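Local coordinates for protein YPM (PDB 1PM4) that acts as a superantigen, a bacterial toxin with mitogenic activity that probably stimulates T cells, at residues N42-M47 / E94-Y98; L51-V55 / G81-I85. The contacts are given in a common frame with arbitrary orientation. Residue numbers count along the deposited sequence, not the author numbering.

Overall arrangement
Going from the N terminus, the chain leaves strand 32-39 and reaches the loop segment 42-47, which holds a type I turn at 42-45 and is the first half of interaction 1. It then runs along strand 47-54, whose last residues, with Val55, form the first half of interaction 2. After strands 59-67 and 72-78 it returns through 81-85, which closes interaction 2 over 25 intervening residues. Strand 84-90 follows, and 94-98 then closes interaction 1 over 46, so the second loop lies wholly within the first. The centres are 26 Å apart, on opposite sides of the chain's centre. Interaction 1 joins an intersheet connection to the start of strand 96-103; interaction 2 pairs neighbouring strands inside one jelly-roll sheet.

Interaction 1 of 2, residues N42-M47 / E94-Y98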
loop_
_atom_site.group_PDB
_atom_site.type_symbol
_atom_site.label_atom_id
_atom_site.label_comp_id
_atom_site.label_asym_id
_atom_site.label_seq_id
_atom_site.Cartn_x
_atom_site.Cartn_y
_atom_site.Cartn_z
ATOM N N ASN A 42 27.512 1.588 -6.930
ATOM C CA ASN A 42 27.432 2.788 -7.724
ATOM C C ASN A 42 26.822 3.858 -6.872
ATOM O O ASN A 42 25.666 3.831 -6.614
ATOM C CB ASN A 42 26.665 2.560 -8.978
ATOM C CG ASN A 42 26.450 3.802 -9.819
ATOM O OD1 ASN A 42 27.010 4.887 -9.565
ATOM N ND2 ASN A 42 25.630 3.650 -10.858
ATOM N N VAL A 43 27.606 4.849 -6.479
ATOM C CA VAL A 43 27.094 5.842 -5.516
ATOM C C VAL A 43 25.982 6.654 -6.188
ATOM O O VAL A 43 25.143 7.263 -5.523
ATOM C CB VAL A 43 28.257 6.797 -5.050
ATOM C CG1 VAL A 43 27.750 7.823 -4.113
ATOM C CG2 VAL A 43 29.325 5.961 -4.348
ATOM N N ASN A 44 25.991 6.669 -7.511
ATOM C CA ASN A 44 25.021 7.438 -8.260
ATOM C C ASN A 44 23.793 6.623 -8.691
ATOM O O ASN A 44 22.986 7.083 -9.485
ATOM C CB ASN A 44 25.656 8.016 -9.507
ATOM C CG ASN A 44 26.820 8.993 -9.226
ATOM O OD1 ASN A 44 26.926 9.563 -8.146
ATOM N ND2 ASN A 44 27.668 9.165 -10.213
ATOM N N ALA A 45 23.660 5.434 -8.181
ATOM C CA ALA A 45 22.610 4.558 -8.653
ATOM C C ALA A 45 21.237 5.153 -8.427
ATOM O O ALA A 45 20.980 5.813 -7.375
ATOM C CB ALA A 45 22.744 3.236 -7.942
ATOM N N ASP A 46 20.343 4.950 -9.398
ATOM C CA ASP A 46 18.968 5.380 -9.330
ATOM C C ASP A 46 18.068 4.182 -9.653
ATOM O O ASP A 46 17.998 3.768 -10.848
ATOM C CB ASP A 46 18.744 6.456 -10.347
ATOM C CG ASP A 46 17.357 7.023 -10.296
ATOM O OD1 ASP A 46 16.459 6.526 -9.583
ATOM O OD2 ASP A 46 17.124 8.037 -11.017
ATOM N N MET A 47 17.542 3.502 -8.607
ATOM C CA MET A 47 16.777 2.248 -8.752
ATOM C C MET A 47 15.565 2.236 -7.824
ATOM O O MET A 47 15.490 2.956 -6.801
ATOM C CB MET A 47 17.657 1.035 -8.388
ATOM C CG MET A 47 18.888 0.978 -9.231
ATOM S SD MET A 47 19.818 -0.551 -8.697
ATOM C CE MET A 47 21.331 -0.227 -9.502
ATOM N N GLU A 94 22.752 3.980 -16.792
ATOM C CA GLU A 94 24.029 3.448 -16.350
ATOM C C GLU A 94 23.934 2.045 -15.813
ATOM O O GLU A 94 23.227 1.770 -14.833
ATOM C CB GLU A 94 24.661 4.368 -15.299
ATOM C CG GLU A 94 26.058 3.969 -14.866
ATOM C CD GLU A 94 26.789 5.071 -14.053
ATOM O OE1 GLU A 94 27.999 5.016 -14.011
ATOM O OE2 GLU A 94 26.153 5.897 -13.389
ATOM N N THR A 95 24.671 1.135 -16.444
ATOM C CA THR A 95 24.768 -0.228 -15.972
ATOM C C THR A 95 25.455 -0.202 -14.638
ATOM O O THR A 95 26.490 0.486 -14.485
ATOM C CB THR A 95 25.573 -1.064 -16.971
ATOM O OG1 THR A 95 24.781 -1.173 -18.183
ATOM C CG2 THR A 95 25.780 -2.466 -16.432
ATOM N N SER A 96 24.816 -0.837 -13.670
ATOM C CA SER A 96 25.176 -0.704 -12.266
ATOM C C SER A 96 25.219 -2.019 -11.498
ATOM O O SER A 96 24.407 -2.897 -11.739
ATOM C CB SER A 96 24.137 0.163 -11.562
ATOM O OG SER A 96 23.935 1.429 -12.195
ATOM N N ASN A 97 26.124 -2.114 -10.516
ATOM C CA ASN A 97 26.032 -3.181 -9.515
ATOM C C ASN A 97 24.707 -3.052 -8.774
ATOM O O ASN A 97 24.195 -1.936 -8.578
ATOM C CB ASN A 97 27.174 -2.992 -8.490
ATOM C CG ASN A 97 26.935 -3.718 -7.168
ATOM O OD1 ASN A 97 26.362 -3.167 -6.173
ATOM N ND2 ASN A 97 27.386 -5.012 -7.135
ATOM N N TYR A 98 24.163 -4.174 -8.335
ATOM C CA TYR A 98 23.161 -4.139 -7.261
ATOM C C TYR A 98 23.446 -5.186 -6.193
ATOM O O TYR A 98 24.146 -6.183 -6.444
ATOM C CB TYR A 98 21.750 -4.336 -7.826
ATOM C CG TYR A 98 21.455 -5.778 -8.264
ATOM C CD1 TYR A 98 20.924 -6.708 -7.404
ATOM C CD2 TYR A 98 21.641 -6.164 -9.594
ATOM C CE1 TYR A 98 20.736 -8.000 -7.793
ATOM C CE2 TYR A 98 21.358 -7.424 -10.015
ATOM C CZ TYR A 98 20.865 -8.361 -9.103
ATOM O OH TYR A 98 20.619 -9.691 -9.513
HETATM O O HOH W 1 28.773 6.021 -11.266
HETATM O O HOH W 2 23.545 5.938 -12.282
HETATM O O HOH W 3 27.191 8.497 -12.942
HETATM O O HOH W 4 21.337 2.877 -11.235
#
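Asn42, Met47 and Ser96 contribute most of the 266 Å² buried here, and each points its CA-to-CB bond at the other segment. Asn42 opens a type I turn, closed by Ala45 N to Asn42 O at 3.0 Å, and its OD1 accepts from Asn44 N at 2.9 Å, an Asx turn. With OD1 so engaged, Asn42 ND2 donates to Ser96 OG at 3.1 Å and, weakly, to Glu94 OE2 at 3.4 Å. Ser96 OG in turn donates to Glu94 O at 2.8 Å. Met47 packs by van der Waals contact: its CE lies 3.5 Å from Ser96 CB and 3.5 Å from the carbonyl Asn97 O, its SD 4.3 Å from Tyr98 CB. Ile13 of strand 6-13 also packs on Met47. Water 1 links Asn42 OD1 (2.7 Å) to Glu94 OE1 (3.0 Å), and water 4 links Asp46 N (2.9 Å) to Ser96 OG (3.1 Å). With no direct backbone hydrogen bond between the segments, side-chain polar bonds, water and Met47 packing join loop 42-46 to Glu94 and the start of strand 96-103.

Interaction 2 of 2, residues L51-V55 / G81-I85; sequences LLRNV and GLSWI
Build 51-54 as extended strand; of the second segment only Trp84 and Ile85 are strand. The CA 51 to CA 55 and CA 82 to CA 85 directions are 142° apart. Leu52 and Ile85 form an antiparallel hydrogen-bonded pair (CA to CA 5.0 Å): Leu52 N donates to Ile85 O at 2.7 Å, Ile85 N to Leu52 O at 2.9 Å. Their side chains share one face, Leu52 CD1 lying 3.9 Å from Ile85 CG2. Arg53 and Trp84, the adjacent non-hydrogen-bonded pair (CA to CA 4.7 Å), occupy the other face; Trp84 CB touches Leu51 CD1 at 3.8 Å. Beyond this pair the ladder ends, with Asn54 N 3.6 Å from Ser83 O. Arg53, chi1 near -129° and chi2 t, donates from NH1 to Leu82 O at 3.1 Å; Ser83 O, 2.8 Å from Arg53 NH1, is poorly angled and not hydrogen-bonded. Arg53 NE forms a salt bridge with Asp76. Water 5 accepts from Leu82 N (3.2 Å) and weakly from Arg53 NH2 (3.3 Å). Asn54 O, buried 3.2 Å from Leu82 CD1, has no polar partner. Such is a fraying end of two central antiparallel strands in a jelly-roll sheet.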
loop_
_atom_site.group_PDB
_atom_site.type_symbol
_atom_site.label_atom_id
_atom_site.label_comp_id
_atom_site.label_asym_id
_atom_site.label_seq_id
_atom_site.Cartn_x
_atom_site.Cartn_y
_atom_site.Cartn_z
ATOM N N LEU A 51 7.840 -4.575 -4.240
ATOM C CA LEU A 51 7.342 -5.833 -3.724
ATOM C C LEU A 51 6.028 -6.196 -4.385
ATOM O O LEU A 51 5.043 -5.420 -4.348
ATOM C CB LEU A 51 7.193 -5.747 -2.180
ATOM C CG LEU A 51 6.540 -6.999 -1.531
ATOM C CD1 LEU A 51 7.255 -8.376 -1.832
ATOM C CD2 LEU A 51 6.378 -6.790 -0.076
ATOM N N LEU A 52 6.032 -7.344 -5.073
ATOM C CA LEU A 52 4.820 -7.884 -5.641
ATOM C C LEU A 52 4.386 -9.141 -4.899
ATOM O O LEU A 52 5.237 -9.953 -4.460
ATOM C CB LEU A 52 5.041 -8.179 -7.080
ATOM C CG LEU A 52 5.693 -7.062 -7.930
ATOM C CD1 LEU A 52 6.312 -7.763 -9.097
ATOM C CD2 LEU A 52 4.672 -6.168 -8.343
ATOM N N ARG A 53 3.075 -9.323 -4.805
ATOM C CA ARG A 53 2.491 -10.550 -4.263
ATOM C C ARG A 53 1.592 -11.235 -5.263
ATOM O O ARG A 53 0.929 -10.572 -6.041
ATOM C CB ARG A 53 1.750 -10.290 -2.939
ATOM C CG ARG A 53 2.243 -11.313 -1.876
ATOM C CD ARG A 53 1.642 -11.260 -0.441
ATOM N NE ARG A 53 2.437 -11.932 0.621
ATOM C CZ ARG A 53 3.144 -13.060 0.476
ATOM N NH1 ARG A 53 3.220 -13.695 -0.679
ATOM N NH2 ARG A 53 3.806 -13.559 1.507
ATOM N N ASN A 54 1.551 -12.565 -5.237
ATOM C CA ASN A 54 0.588 -13.284 -6.043
ATOM C C ASN A 54 -0.735 -13.285 -5.266
ATOM O O ASN A 54 -0.818 -13.751 -4.143
ATOM C CB ASN A 54 1.040 -14.701 -6.369
ATOM C CG ASN A 54 0.375 -15.254 -7.650
ATOM O OD1 ASN A 54 0.958 -16.073 -8.401
ATOM N ND2 ASN A 54 -0.853 -14.790 -7.907
ATOM N N VAL A 55 -1.765 -12.769 -5.890
ATOM C CA VAL A 55 -2.923 -12.215 -5.175
ATOM C C VAL A 55 -3.964 -13.243 -4.674
ATOM O O VAL A 55 -4.346 -13.243 -3.466
ATOM C CB VAL A 55 -3.556 -11.139 -6.072
ATOM C CG1 VAL A 55 -4.984 -10.816 -5.686
ATOM C CG2 VAL A 55 -2.695 -9.892 -5.997
ATOM N N GLY A 81 0.192 -20.273 2.157
ATOM C CA GLY A 81 1.475 -19.703 1.790
ATOM C C GLY A 81 1.346 -18.995 0.471
ATOM O O GLY A 81 0.505 -19.344 -0.352
ATOM N N LEU A 82 2.185 -17.994 0.259
ATOM C CA LEU A 82 2.200 -17.301 -0.999
ATOM C C LEU A 82 3.588 -16.806 -1.284
ATOM O O LEU A 82 4.382 -16.530 -0.377
ATOM C CB LEU A 82 1.229 -16.130 -0.984
ATOM C CG LEU A 82 -0.258 -16.476 -1.181
ATOM C CD1 LEU A 82 -1.016 -15.161 -1.230
ATOM C CD2 LEU A 82 -0.487 -17.277 -2.455
ATOM N N SER A 83 3.869 -16.697 -2.565
ATOM C CA SER A 83 5.186 -16.292 -2.979
ATOM C C SER A 83 5.167 -14.813 -3.207
ATOM O O SER A 83 4.123 -14.143 -3.329
ATOM C CB SER A 83 5.688 -17.095 -4.193
ATOM O OG SER A 83 4.832 -16.922 -5.274
ATOM N N TRP A 84 6.365 -14.269 -3.257
ATOM C CA TRP A 84 6.499 -12.838 -3.457
ATOM C C TRP A 84 7.592 -12.663 -4.469
ATOM O O TRP A 84 8.429 -13.554 -4.638
ATOM C CB TRP A 84 6.848 -12.156 -2.131
ATOM C CG TRP A 84 8.030 -12.608 -1.440
ATOM C CD1 TRP A 84 9.289 -12.203 -1.656
ATOM C CD2 TRP A 84 8.087 -13.537 -0.319
ATOM N NE1 TRP A 84 10.142 -12.806 -0.775
ATOM C CE2 TRP A 84 9.440 -13.639 0.063
ATOM C CE3 TRP A 84 7.122 -14.265 0.395
ATOM C CZ2 TRP A 84 9.893 -14.483 1.124
ATOM C CZ3 TRP A 84 7.544 -15.103 1.461
ATOM C CH2 TRP A 84 8.923 -15.196 1.814
ATOM N N ILE A 85 7.596 -11.508 -5.108
ATOM C CA ILE A 85 8.687 -11.063 -5.978
ATOM C C ILE A 85 9.162 -9.687 -5.602
ATOM O O ILE A 85 8.374 -8.725 -5.362
ATOM C CB ILE A 85 8.224 -11.066 -7.417
ATOM C CG1 ILE A 85 8.131 -12.498 -7.898
ATOM C CG2 ILE A 85 9.182 -10.245 -8.395
ATOM C CD1 ILE A 85 7.400 -12.525 -9.221
HETATM O O HOH W 5 3.778 -16.623 2.614
#